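Local atomic coordinates of N-ACETYLMURAMOYL-L-ALANINE AMIDASE CwlV (Paenibacillus polymyxa, PDB entry 1JWQ), a protein that probably hydrolyses, through its zinc-binding catalytic domain, the amide bond between N-acetylmuramic acid and L-alanine in bacterial cell-wall peptidoglycan. Residues A[33-36]-A[37-40]; A[126-129]-A[130-133]; A[153-157]-A[158-162]. All coordinates share one frame; numbering follows the deposited sequence.

How the contacts relate
Contacts 1 and 3 lie about 13 Å apart between centres and touch: Lys36 of contact 1 forms a salt bridge to Glu158 and packs on Gln161. Contact 2 sits across the chain's centre, about 22 Å and 27 Å from them between centres. All three are partly buried; contact 1 lies nearest the chain's centre and has one exposed residue, against two each in contacts 2 and 3. The chemistry changes with place. Contact 1, within helix 26-42, is regular backbone bonding with a serine and a water added. Contact 3 joins helices 149-155 and 158-176 through an aspartate cap and a phenylalanine. In contact 2, the short helix 129-132 is bound to its preceding loop by an arginine.

Contact 1: residues A[33-36]-A[37-40]; sequences MALK and VESI
Leu35 O receives two bonds from Ser39, one turn further along helix 26-42, the helix of the beta-alpha-beta unit that runs from strand 2-8 to strand 47-51. The backbone N of Ser39 reaches Leu35 O at 3.0 Å, and Ser39 OG reaches it at the same length from the opposite face of the carbonyl plane. The hydroxyl can do so because OG stands beside its own backbone N (chi1 -59°), turned back toward the preceding turn. A water adds a third donor, giving one hydrogen to Leu35 O and the other to Glu38 OE2, each at 2.7 Å. It thus ties the carboxylate to the backbone of the turn before. Glu38 is placed for this by an extended chain whose CG is anti to the backbone N (chi1 -172°), which carries the carboxylate alongside Leu35, the two side chains pointing the same way with Leu35 CD2 3.9 Å from Glu38 OE2.

The Ser39 N bond is one rung of the ordinary i to i+4 ladder, with Val37 N to Met33 O at 2.9 Å, Glu38 N to Ala34 O, and Ile40 N to Lys36 O. Two branched side chains lie against carbonyl oxygens of the previous turn: Val37 CG2 approaches Met33 O to 3.2 Å, and Ile40 CG1 comes within 3.3 Å of Lys36 O.

Further out, buried Ala34 and Val37 meet Ile6 of strand 2-8, while the partly exposed Leu35 and Glu38 touch Leu51 of strand 47-51. Helix 158-176 packs beside helix 26-42, and there the Lys36 chain, bent at its last torsion (chi4 -64°), brings NZ to a salt bridge with Glu158 OE1 and a hydrogen bond to Asn162 OD1.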
# COMPACT_ATOMS: atom_id res chain seq x y z
N MET A 33 -7.61 -2.35 2.80
CA MET A 33 -6.28 -2.91 3.03
C MET A 33 -5.57 -2.19 4.17
O MET A 33 -4.99 -2.83 5.05
CB MET A 33 -5.44 -2.81 1.75
CG MET A 33 -5.89 -3.75 0.65
SD MET A 33 -5.88 -5.47 1.20
CE MET A 33 -4.24 -5.60 1.87
N ALA A 34 -5.60 -0.86 4.14
CA ALA A 34 -4.96 -0.06 5.18
C ALA A 34 -5.51 -0.40 6.56
O ALA A 34 -4.76 -0.55 7.52
CB ALA A 34 -5.15 1.43 4.89
N LEU A 35 -6.83 -0.54 6.65
CA LEU A 35 -7.46 -0.87 7.93
C LEU A 35 -7.05 -2.26 8.41
O LEU A 35 -6.85 -2.47 9.61
CB LEU A 35 -8.98 -0.78 7.80
CG LEU A 35 -9.54 0.62 7.51
CD1 LEU A 35 -11.05 0.56 7.40
CD2 LEU A 35 -9.12 1.58 8.62
N LYS A 36 -6.94 -3.21 7.49
CA LYS A 36 -6.54 -4.56 7.86
C LYS A 36 -5.09 -4.59 8.33
O LYS A 36 -4.75 -5.26 9.31
CB LYS A 36 -6.73 -5.52 6.69
CG LYS A 36 -8.18 -5.90 6.44
CD LYS A 36 -8.33 -6.75 5.19
CE LYS A 36 -9.80 -7.10 4.91
NZ LYS A 36 -10.38 -7.93 5.99
N VAL A 37 -4.22 -3.85 7.64
CA VAL A 37 -2.81 -3.81 8.02
C VAL A 37 -2.71 -3.16 9.40
O VAL A 37 -1.94 -3.60 10.25
CB VAL A 37 -1.97 -3.03 6.99
CG1 VAL A 37 -0.54 -2.84 7.50
CG2 VAL A 37 -1.95 -3.78 5.67
N GLU A 38 -3.53 -2.14 9.63
CA GLU A 38 -3.53 -1.45 10.91
C GLU A 38 -3.90 -2.40 12.04
O GLU A 38 -3.23 -2.45 13.07
CB GLU A 38 -4.51 -0.28 10.89
CG GLU A 38 -4.41 0.61 12.12
CD GLU A 38 -5.53 1.61 12.21
OE1 GLU A 38 -5.36 2.63 12.92
OE2 GLU A 38 -6.59 1.39 11.59
N SER A 39 -4.98 -3.16 11.84
CA SER A 39 -5.44 -4.10 12.85
C SER A 39 -4.35 -5.11 13.23
O SER A 39 -4.18 -5.44 14.40
CB SER A 39 -6.67 -4.86 12.35
OG SER A 39 -7.72 -3.96 12.04
N ILE A 40 -3.63 -5.59 12.23
CA ILE A 40 -2.56 -6.56 12.46
C ILE A 40 -1.39 -5.93 13.22
O ILE A 40 -0.93 -6.49 14.21
CB ILE A 40 -2.04 -7.14 11.13
CG1 ILE A 40 -3.16 -7.90 10.42
CG2 ILE A 40 -0.85 -8.06 11.38
CD1 ILE A 40 -2.83 -8.28 8.99
O HOH W 1 -7.95 -0.95 11.59

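Contact 2: residues A[126-129]-A[130-133]; sequences GNFH and VIRE
His129 O takes two backbone donors, Glu133 N at 2.9 Å, almost straight (175°), and Arg132 N at 3.1 Å, which lies well above the carbonyl plane. Phe128, at the N-cap position of the short helix, offers its own O to Ile131 N and, weakly, to Arg132 N. The arginine side chain then turns back over this first turn. Bent at chi3 (67°), it lays one guanidinium face over His129 CA and uses its edge for two partners: Arg132 NH1 bonds to Asn127 OD1 at 2.9 Å, and Arg132 NE forms a salt bridge with Glu133 OE1 at 2.8 Å. These in-plane bonds fix the rotation of the guanidinium. NH1 approaches Asn127 OD1 from well out of the amide plane, rather than along a lone-pair direction.

On the histidine, Glu133 CG rests over one ring face in a CH-pi contact, 3.7 Å from the centroid. Ile131 CG1 packs alongside Phe128 CB at 3.8 Å; the phenylalanine ring also meets Tyr95 edge-to-face, while Val130 reaches strands 75-82 and 138-145. The whole is a single-turn helix entered through an inverse gamma turn centred on Asn127, at the end of edge strand 120-125 and near zinc ligand His80.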
# COMPACT_ATOMS: atom_id res chain seq x y z
N GLY A 126 9.53 4.59 -9.12
CA GLY A 126 8.31 5.30 -9.44
C GLY A 126 8.40 6.71 -8.90
O GLY A 126 8.60 6.91 -7.70
N ASN A 127 8.26 7.70 -9.78
CA ASN A 127 8.32 9.08 -9.34
C ASN A 127 6.95 9.53 -8.85
O ASN A 127 6.26 10.30 -9.51
CB ASN A 127 8.80 9.99 -10.48
CG ASN A 127 8.96 11.43 -10.04
OD1 ASN A 127 9.39 11.70 -8.91
ND2 ASN A 127 8.62 12.36 -10.92
N PHE A 128 6.57 9.04 -7.68
CA PHE A 128 5.28 9.36 -7.08
C PHE A 128 5.49 10.27 -5.88
O PHE A 128 6.33 9.99 -5.02
CB PHE A 128 4.58 8.07 -6.66
CG PHE A 128 4.44 7.06 -7.78
CD1 PHE A 128 4.69 5.71 -7.55
CD2 PHE A 128 4.08 7.47 -9.06
CE1 PHE A 128 4.58 4.78 -8.58
CE2 PHE A 128 3.98 6.54 -10.10
CZ PHE A 128 4.22 5.20 -9.86
N HIS A 129 4.72 11.35 -5.83
CA HIS A 129 4.82 12.34 -4.77
C HIS A 129 5.00 11.79 -3.35
O HIS A 129 5.95 12.14 -2.66
CB HIS A 129 3.58 13.25 -4.80
CG HIS A 129 3.66 14.42 -3.88
ND1 HIS A 129 3.63 15.72 -4.33
CD2 HIS A 129 3.77 14.50 -2.53
CE1 HIS A 129 3.71 16.55 -3.31
NE2 HIS A 129 3.80 15.83 -2.20
N VAL A 130 4.09 10.92 -2.92
CA VAL A 130 4.17 10.40 -1.56
C VAL A 130 5.45 9.64 -1.20
O VAL A 130 5.82 9.60 -0.03
CB VAL A 130 2.93 9.54 -1.21
CG1 VAL A 130 1.67 10.38 -1.37
CG2 VAL A 130 2.87 8.31 -2.08
N ILE A 131 6.12 9.03 -2.17
CA ILE A 131 7.35 8.31 -1.86
C ILE A 131 8.59 9.14 -2.21
O ILE A 131 9.71 8.79 -1.85
CB ILE A 131 7.40 6.91 -2.54
CG1 ILE A 131 7.18 7.02 -4.06
CG2 ILE A 131 6.31 6.01 -1.94
CD1 ILE A 131 7.35 5.68 -4.80
N ARG A 132 8.37 10.25 -2.91
CA ARG A 132 9.45 11.15 -3.31
C ARG A 132 9.70 12.23 -2.27
O ARG A 132 10.84 12.50 -1.90
CB ARG A 132 9.10 11.83 -4.63
CG ARG A 132 10.10 12.91 -5.02
CD ARG A 132 9.68 13.64 -6.29
NE ARG A 132 8.46 14.42 -6.09
CZ ARG A 132 7.34 14.25 -6.78
NH1 ARG A 132 7.26 13.32 -7.71
NH2 ARG A 132 6.28 15.02 -6.53
N GLU A 133 8.62 12.86 -1.81
CA GLU A 133 8.70 13.96 -0.85
C GLU A 133 8.89 13.53 0.60
O GLU A 133 9.22 14.35 1.45
CB GLU A 133 7.47 14.85 -0.99
CG GLU A 133 7.33 15.45 -2.39
CD GLU A 133 8.54 16.28 -2.79
OE1 GLU A 133 8.93 16.24 -3.98
OE2 GLU A 133 9.10 16.98 -1.93

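Contact 3: residues A[153-157]-A[158-162]; sequences ATLFD and EDFQN
Asp157 is the N-cap of helix 158-176, in the tight link between that helix and helix 149-155. Among the cap and backbone bonds, Asp157 OD1 accepts from Phe160 N at 3.0 Å on its anti lone pair and, weakly, from Asp159 N. Asp157 CG, anti to the backbone N (chi1 176°), brings the carboxylate to these amides, whose partial positive charge probably stabilises it, although Asp159 OD2 stands only 4.1 Å from Asp157 OD1. The backbone O of Asp157 takes Gln161 N, which starts the regular helical ladder.

The apolar contacts gather on Phe160, whose ring turns back to helix 149-155. Thr154 CG2 sits over one ring face in a CH-pi contact, 3.8 Å from the centroid, and Leu155 lies alongside, its CD1 3.7 Å from Phe160 CZ. Beyond the pair, Leu155 and Phe156 pack on Phe29 of helix 26-42.

The remaining kind, a bond from side chain to backbone, joins the two helices directly. The extended Gln161 chain sends NE2 to Leu155 O, at the end of helix 149-155, where it donates in the carbonyl plane on a lone pair at 2.9 Å, nearly straight at 168°.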
# COMPACT_ATOMS: atom_id res chain seq x y z
N ALA A 153 -11.69 -9.13 -9.15
CA ALA A 153 -12.49 -9.95 -8.24
C ALA A 153 -11.62 -10.43 -7.08
O ALA A 153 -12.03 -10.40 -5.92
CB ALA A 153 -13.05 -11.16 -8.99
N THR A 154 -10.40 -10.85 -7.41
CA THR A 154 -9.46 -11.32 -6.40
C THR A 154 -9.10 -10.23 -5.39
O THR A 154 -9.08 -10.48 -4.19
CB THR A 154 -8.17 -11.84 -7.06
OG1 THR A 154 -8.48 -12.99 -7.86
CG2 THR A 154 -7.14 -12.21 -6.01
N LEU A 155 -8.82 -9.03 -5.88
CA LEU A 155 -8.46 -7.94 -4.98
C LEU A 155 -9.58 -7.60 -4.01
O LEU A 155 -9.33 -7.13 -2.90
CB LEU A 155 -8.04 -6.69 -5.76
CG LEU A 155 -6.52 -6.47 -5.82
CD1 LEU A 155 -5.86 -7.61 -6.58
CD2 LEU A 155 -6.21 -5.14 -6.49
N PHE A 156 -10.83 -7.84 -4.42
CA PHE A 156 -11.94 -7.56 -3.53
C PHE A 156 -12.43 -8.79 -2.79
O PHE A 156 -13.53 -8.80 -2.23
CB PHE A 156 -13.09 -6.89 -4.29
CG PHE A 156 -12.86 -5.43 -4.52
CD1 PHE A 156 -12.06 -4.99 -5.57
CD2 PHE A 156 -13.40 -4.48 -3.65
CE1 PHE A 156 -11.79 -3.63 -5.74
CE2 PHE A 156 -13.13 -3.12 -3.81
CZ PHE A 156 -12.32 -2.70 -4.85
N ASP A 157 -11.61 -9.83 -2.79
CA ASP A 157 -11.92 -11.06 -2.08
C ASP A 157 -11.37 -10.90 -0.66
O ASP A 157 -10.20 -10.57 -0.47
CB ASP A 157 -11.27 -12.27 -2.77
CG ASP A 157 -11.48 -13.57 -2.00
OD1 ASP A 157 -10.74 -13.82 -1.03
OD2 ASP A 157 -12.40 -14.33 -2.37
N GLU A 158 -12.23 -11.13 0.33
CA GLU A 158 -11.82 -10.99 1.73
C GLU A 158 -10.60 -11.79 2.15
O GLU A 158 -9.73 -11.26 2.83
CB GLU A 158 -13.00 -11.33 2.65
CG GLU A 158 -13.80 -10.10 3.04
CD GLU A 158 -12.92 -9.05 3.69
OE1 GLU A 158 -12.94 -8.95 4.94
OE2 GLU A 158 -12.21 -8.34 2.96
N ASP A 159 -10.54 -13.05 1.76
CA ASP A 159 -9.41 -13.89 2.14
C ASP A 159 -8.12 -13.36 1.52
O ASP A 159 -7.07 -13.34 2.17
CB ASP A 159 -9.65 -15.34 1.72
CG ASP A 159 -10.88 -15.93 2.38
OD1 ASP A 159 -11.10 -15.66 3.58
OD2 ASP A 159 -11.62 -16.68 1.70
N PHE A 160 -8.20 -12.93 0.27
CA PHE A 160 -7.04 -12.37 -0.43
C PHE A 160 -6.52 -11.18 0.35
O PHE A 160 -5.33 -11.09 0.66
CB PHE A 160 -7.45 -11.91 -1.84
CG PHE A 160 -6.39 -11.11 -2.55
CD1 PHE A 160 -5.35 -11.73 -3.22
CD2 PHE A 160 -6.43 -9.71 -2.52
CE1 PHE A 160 -4.36 -10.98 -3.86
CE2 PHE A 160 -5.45 -8.96 -3.16
CZ PHE A 160 -4.41 -9.59 -3.83
N GLN A 161 -7.42 -10.25 0.68
CA GLN A 161 -7.05 -9.05 1.42
C GLN A 161 -6.38 -9.38 2.75
O GLN A 161 -5.36 -8.79 3.10
CB GLN A 161 -8.27 -8.17 1.66
CG GLN A 161 -8.98 -7.76 0.38
CD GLN A 161 -10.03 -6.69 0.60
OE1 GLN A 161 -10.44 -6.42 1.73
NE2 GLN A 161 -10.49 -6.08 -0.49
N ASN A 162 -6.95 -10.31 3.50
CA ASN A 162 -6.39 -10.68 4.79
C ASN A 162 -4.99 -11.25 4.66
O ASN A 162 -4.10 -10.94 5.45
CB ASN A 162 -7.30 -11.68 5.50
CG ASN A 162 -8.59 -11.06 5.97
OD1 ASN A 162 -8.59 -9.94 6.49
ND2 ASN A 162 -9.70 -11.77 5.80